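Local coordinates for putative fimbrial associated sortase-like protein (Corynebacterium diphtheriae, PDB 6BWE), which is probably a class C sortase, a cysteine transpeptidase that cross-links pilin subunits into pili, and is represented here by its extracellular catalytic part, at residues P76-A88 with N138-V152. The protein carries 2 engineered substitutions. Numbering follows the deposited sequence. Where two conformers were deposited one is given.
Sequences PVIASISIPTIDA and NLEDVKEHDPIYITV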
loop_
_atom_site.group_PDB
_atom_site.type_symbol
_atom_site.label_atom_id
_atom_site.label_comp_id
_atom_site.label_asym_id
_atom_site.label_seq_id
_atom_site.Cartn_x
_atom_site.Cartn_y
_atom_site.Cartn_z
ATOM N N PRO A 76 -9.849 14.617 -14.196
ATOM C CA PRO A 76 -9.562 15.896 -13.562
ATOM C C PRO A 76 -8.092 16.132 -13.310
ATOM O O PRO A 76 -7.336 15.199 -13.023
ATOM C CB PRO A 76 -10.277 15.786 -12.233
ATOM C CG PRO A 76 -10.230 14.334 -11.929
ATOM C CD PRO A 76 -10.494 13.684 -13.245
ATOM N N VAL A 77 -7.705 17.393 -13.392
ATOM C CA VAL A 77 -6.397 17.809 -12.873
ATOM C C VAL A 77 -6.523 17.793 -11.350
ATOM O O VAL A 77 -7.297 18.587 -10.775
ATOM C CB VAL A 77 -6.033 19.224 -13.343
ATOM C CG1 VAL A 77 -4.735 19.669 -12.663
ATOM C CG2 VAL A 77 -5.867 19.256 -14.865
ATOM N N ILE A 78 -5.782 16.906 -10.689
ATOM C CA ILE A 78 -5.912 16.769 -9.235
ATOM C C ILE A 78 -5.049 17.794 -8.482
ATOM O O ILE A 78 -5.354 18.130 -7.361
ATOM C CB ILE A 78 -5.673 15.338 -8.712
ATOM C CG1 ILE A 78 -4.288 14.786 -9.039
ATOM C CG2 ILE A 78 -6.711 14.412 -9.300
ATOM C CD1 ILE A 78 -3.932 13.523 -8.272
ATOM N N ALA A 79 -3.973 18.245 -9.106
ATOM C CA ALA A 79 -3.069 19.239 -8.562
ATOM C C ALA A 79 -2.161 19.722 -9.669
ATOM O O ALA A 79 -2.121 19.151 -10.749
ATOM C CB ALA A 79 -2.232 18.658 -7.417
ATOM N N SER A 80 -1.464 20.826 -9.439
ATOM C CA SER A 80 -0.430 21.224 -10.375
ATOM C C SER A 80 0.867 21.423 -9.602
ATOM O O SER A 80 0.857 21.585 -8.379
ATOM C CB SER A 80 -0.808 22.494 -11.155
ATOM O OG SER A 80 -1.037 23.559 -10.266
ATOM N N ILE A 81 1.963 21.368 -10.334
ATOM C CA ILE A 81 3.276 21.474 -9.763
ATOM C C ILE A 81 4.029 22.560 -10.493
ATOM O O ILE A 81 3.894 22.692 -11.691
ATOM C CB ILE A 81 4.000 20.114 -9.775
ATOM C CG1 ILE A 81 5.305 20.173 -8.995
ATOM C CG2 ILE A 81 4.303 19.635 -11.178
ATOM C CD1 ILE A 81 5.795 18.804 -8.541
ATOM N N SER A 82 4.786 23.345 -9.732
ATOM C CA SER A 82 5.726 24.330 -10.263
ATOM C C SER A 82 7.128 24.042 -9.740
ATOM O O SER A 82 7.304 23.862 -8.546
ATOM C CB SER A 82 5.317 25.729 -9.824
ATOM O OG SER A 82 6.240 26.676 -10.300
ATOM N N ILE A 83 8.108 24.010 -10.650
ATOM C CA ILE A 83 9.510 23.772 -10.358
ATOM C C ILE A 83 10.271 24.900 -11.082
ATOM O O ILE A 83 10.755 24.715 -12.190
ATOM C CB ILE A 83 10.011 22.383 -10.788
ATOM C CG1 ILE A 83 9.068 21.265 -10.273
ATOM C CG2 ILE A 83 11.381 22.148 -10.199
ATOM C CD1 ILE A 83 9.329 19.917 -10.903
ATOM N N PRO A 84 10.321 26.091 -10.474
ATOM C CA PRO A 84 10.833 27.247 -11.221
ATOM C C PRO A 84 12.266 27.134 -11.694
ATOM O O PRO A 84 12.593 27.691 -12.775
ATOM C CB PRO A 84 10.712 28.425 -10.238
ATOM C CG PRO A 84 10.271 27.850 -8.963
ATOM C CD PRO A 84 9.690 26.491 -9.216
ATOM N N THR A 85 13.116 26.399 -10.984
ATOM C CA THR A 85 14.502 26.302 -11.452
ATOM C C THR A 85 14.670 25.618 -12.805
ATOM O O THR A 85 15.720 25.759 -13.442
ATOM C CB THR A 85 15.439 25.645 -10.425
ATOM O OG1 THR A 85 14.967 24.333 -10.064
ATOM C CG2 THR A 85 15.553 26.529 -9.205
ATOM N N ILE A 86 13.678 24.829 -13.233
ATOM C CA ILE A 86 13.679 24.255 -14.574
ATOM C C ILE A 86 12.480 24.762 -15.382
ATOM O O ILE A 86 12.161 24.198 -16.422
ATOM C CB ILE A 86 13.711 22.704 -14.558
ATOM C CG1 ILE A 86 12.502 22.155 -13.792
ATOM C CG2 ILE A 86 15.005 22.198 -13.948
ATOM C CD1 ILE A 86 12.280 20.682 -13.988
ATOM N N ASP A 87 11.845 25.833 -14.908
ATOM C CA ASP A 87 10.689 26.429 -15.541
ATOM C C ASP A 87 9.608 25.394 -15.980
ATOM O O ASP A 87 9.133 25.402 -17.119
ATOM C CB ASP A 87 11.151 27.264 -16.735
ATOM C CG ASP A 87 10.034 28.114 -17.327
ATOM O OD1 ASP A 87 9.145 28.577 -16.577
ATOM O OD2 ASP A 87 10.041 28.287 -18.563
ATOM N N ALA A 88 9.246 24.511 -15.051
ATOM C CA ALA A 88 8.254 23.481 -15.296
ATOM C C ALA A 88 7.002 23.873 -14.529
ATOM O O ALA A 88 7.100 24.226 -13.364
ATOM C CB ALA A 88 8.772 22.139 -14.819
ATOM N N ASN A 138 13.760 17.894 -18.157
ATOM C CA ASN A 138 14.812 18.600 -17.430
ATOM C C ASN A 138 14.786 18.384 -15.923
ATOM O O ASN A 138 15.448 19.129 -15.194
ATOM C CB ASN A 138 14.757 20.074 -17.791
ATOM C CG ASN A 138 14.861 20.290 -19.278
ATOM O OD1 ASN A 138 15.749 19.743 -19.940
ATOM N ND2 ASN A 138 13.945 21.078 -19.822
ATOM N N LEU A 139 14.092 17.328 -15.447
ATOM C CA LEU A 139 14.104 17.007 -14.010
ATOM C C LEU A 139 15.532 16.730 -13.521
ATOM O O LEU A 139 15.878 17.027 -12.384
ATOM C CB LEU A 139 13.205 15.789 -13.701
ATOM C CG LEU A 139 13.011 15.482 -12.234
ATOM C CD1 LEU A 139 12.251 16.622 -11.549
ATOM C CD2 LEU A 139 12.262 14.169 -12.075
ATOM N N GLU A 140 16.378 16.214 -14.418
ATOM C CA GLU A 140 17.794 16.058 -14.131
ATOM C C GLU A 140 18.584 17.329 -13.779
ATOM O O GLU A 140 19.688 17.202 -13.254
ATOM C CB GLU A 140 18.483 15.370 -15.305
ATOM C CG GLU A 140 18.618 16.270 -16.539
ATOM C CD GLU A 140 18.970 15.511 -17.792
ATOM O OE1 GLU A 140 19.356 14.327 -17.708
ATOM O OE2 GLU A 140 18.903 16.133 -18.878
ATOM N N ASP A 141 18.042 18.518 -14.069
ATOM C CA ASP A 141 18.708 19.794 -13.786
ATOM C C ASP A 141 18.264 20.430 -12.468
ATOM O O ASP A 141 18.770 21.471 -12.080
ATOM C CB ASP A 141 18.466 20.791 -14.939
ATOM C CG ASP A 141 19.087 20.338 -16.263
ATOM O OD1 ASP A 141 20.012 19.481 -16.226
ATOM O OD2 ASP A 141 18.655 20.839 -17.350
ATOM N N VAL A 142 17.324 19.790 -11.776
ATOM C CA VAL A 142 16.910 20.205 -10.470
ATOM C C VAL A 142 18.069 19.856 -9.503
ATOM O O VAL A 142 18.645 18.776 -9.571
ATOM C CB VAL A 142 15.624 19.475 -10.022
ATOM C CG1 VAL A 142 15.260 19.840 -8.611
ATOM C CG2 VAL A 142 14.465 19.781 -10.965
ATOM N N LYS A 143 18.399 20.805 -8.644
ATOM C CA LYS A 143 19.436 20.627 -7.631
ATOM C C LYS A 143 18.890 20.591 -6.193
ATOM O O LYS A 143 17.764 21.032 -5.914
ATOM C CB LYS A 143 20.428 21.784 -7.746
ATOM C CG LYS A 143 21.214 21.793 -9.056
ATOM C CD LYS A 143 21.782 23.188 -9.318
ATOM C CE LYS A 143 23.244 23.180 -9.714
ATOM N NZ LYS A 143 23.573 22.397 -10.930
ATOM N N GLU A 144 19.739 20.090 -5.292
ATOM C CA GLU A 144 19.513 20.106 -3.859
ATOM C C GLU A 144 19.118 21.522 -3.426
ATOM O O GLU A 144 19.666 22.527 -3.928
ATOM C CB GLU A 144 20.784 19.690 -3.095
ATOM C CG GLU A 144 21.285 18.259 -3.323
ATOM C CD GLU A 144 20.316 17.183 -2.832
ATOM O OE1 GLU A 144 19.366 17.540 -2.109
ATOM O OE2 GLU A 144 20.482 15.977 -3.177
ATOM N N HIS A 145 18.131 21.575 -2.536
ATOM C CA HIS A 145 17.524 22.821 -2.033
ATOM C C HIS A 145 16.585 23.558 -2.988
ATOM O O HIS A 145 15.972 24.532 -2.561
ATOM C CB HIS A 145 18.556 23.826 -1.474
ATOM C CG HIS A 145 19.583 23.196 -0.598
ATOM N ND1 HIS A 145 19.289 22.699 0.652
ATOM C CD2 HIS A 145 20.904 22.965 -0.792
ATOM C CE1 HIS A 145 20.381 22.173 1.182
ATOM N NE2 HIS A 145 21.372 22.324 0.326
ATOM N N ASP A 146 16.438 23.125 -4.242
ATOM C CA ASP A 146 15.489 23.802 -5.140
ATOM C C ASP A 146 14.064 23.659 -4.587
ATOM O O ASP A 146 13.749 22.648 -3.976
ATOM C CB ASP A 146 15.549 23.232 -6.553
ATOM C CG ASP A 146 16.792 23.700 -7.349
ATOM O OD1 ASP A 146 17.642 24.503 -6.836
ATOM O OD2 ASP A 146 16.870 23.275 -8.532
ATOM N N PRO A 147 13.210 24.670 -4.782
ATOM C CA PRO A 147 11.831 24.540 -4.326
ATOM C C PRO A 147 10.894 23.884 -5.354
ATOM O O PRO A 147 11.085 24.017 -6.576
ATOM C CB PRO A 147 11.418 25.985 -4.109
ATOM C CG PRO A 147 12.139 26.712 -5.182
ATOM C CD PRO A 147 13.474 26.036 -5.266
ATOM N N ILE A 148 9.897 23.198 -4.828
ATOM C CA ILE A 148 8.813 22.584 -5.605
ATOM C C ILE A 148 7.514 23.035 -4.962
ATOM O O ILE A 148 7.386 22.933 -3.737
ATOM C CB ILE A 148 8.902 21.054 -5.534
ATOM C CG1 ILE A 148 10.191 20.561 -6.224
ATOM C CG2 ILE A 148 7.676 20.395 -6.147
ATOM C CD1 ILE A 148 10.579 19.155 -5.799
ATOM N N TYR A 149 6.573 23.555 -5.756
ATOM C CA TYR A 149 5.288 24.035 -5.231
ATOM C C TYR A 149 4.139 23.182 -5.774
ATOM O O TYR A 149 4.009 23.042 -6.992
ATOM C CB TYR A 149 5.045 25.484 -5.630
ATOM C CG TYR A 149 6.153 26.425 -5.181
ATOM C CD1 TYR A 149 6.067 27.115 -3.984
ATOM C CD2 TYR A 149 7.305 26.572 -5.934
ATOM C CE1 TYR A 149 7.075 28.000 -3.572
ATOM C CE2 TYR A 149 8.326 27.426 -5.532
ATOM C CZ TYR A 149 8.214 28.134 -4.352
ATOM O OH TYR A 149 9.255 28.961 -3.957
ATOM N N ILE A 150 3.284 22.665 -4.891
ATOM C CA ILE A 150 2.135 21.890 -5.310
ATOM C C ILE A 150 0.914 22.726 -4.983
ATOM O O ILE A 150 0.760 23.164 -3.850
ATOM C CB ILE A 150 2.058 20.520 -4.606
ATOM C CG1 ILE A 150 3.205 19.643 -5.110
ATOM C CG2 ILE A 150 0.718 19.855 -4.935
ATOM C CD1 ILE A 150 3.352 18.355 -4.380
ATOM N N THR A 151 0.069 22.950 -5.977
ATOM C CA THR A 151 -1.189 23.625 -5.747
ATOM C C THR A 151 -2.309 22.611 -5.852
ATOM O O THR A 151 -2.413 21.907 -6.841
ATOM C CB THR A 151 -1.384 24.787 -6.713
ATOM O OG1 THR A 151 -0.265 25.695 -6.585
ATOM C CG2 THR A 151 -2.640 25.551 -6.398
ATOM N N VAL A 152 -3.145 22.558 -4.819
ATOM C CA VAL A 152 -4.212 21.557 -4.755
ATOM C C VAL A 152 -5.384 22.176 -4.004
ATOM O O VAL A 152 -5.208 22.754 -2.919
ATOM C CB VAL A 152 -3.694 20.217 -4.148
ATOM C CG1 VAL A 152 -3.037 20.416 -2.782
ATOM C CG2 VAL A 152 -4.779 19.176 -4.087
HETATM O O HOH W 1 12.730 24.953 -8.465
HETATM O O HOH W 2 11.622 22.084 -17.989
#
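Ser80 and Ser82 pair with Thr151 and Tyr149, joining strands 77-83 and 147-152 as antiparallel neighbours. Their N-to-C directions differ by 157°, close to antiparallel. Four backbone hydrogen bonds hold them, such as Tyr149 N to Ser82 O at 2.9 Å. This pairing joins the two end strands in the order across the sheet, closing the sortase beta-barrel.

Ile81, Ile148 and Ile150 point into the buried side. CG1 of Ile81 lies anti to the backbone N (chi1 -172°), which carries CD1 to the branch methyl of Ile148. The packing is tight: CD1 of Ile81 is 3.4 Å from CG2 of Ile148. Leu186 and Ile184 of strand 183-187 line the same core.

On the other face, the Tyr149 ring presents an edge to Pro84, with CE2 4.0 Å from CG of the proline. Its hydroxyl bonds to Asp212 and Asn214.

Beyond the strands, Thr85 OG1 donates to Asp146 OD2 at 2.7 Å. Its chi1 of 57° turns OG1 to the carboxylate, which it meets from above the plane. Lys143 N reaches the same oxygen from the opposite face. This adds to the Asp146 N to Lys143 O bond that closes the type II turn. A water joins Thr85 N to Pro147 O.

Ile86 lies against the 3-10 segment 139-141 and Val142. Its CD1 is 3.8 Å from CG2 of Val142, while its own CG2 packs on CB of Asp141. A second water bridges Ile86 O and Asn138 ND2.

Two donors on one oxygen would probably favour a charged Asp146, fixing the turn to Thr85 where strand 77-83 ends and strand 147-152 begins.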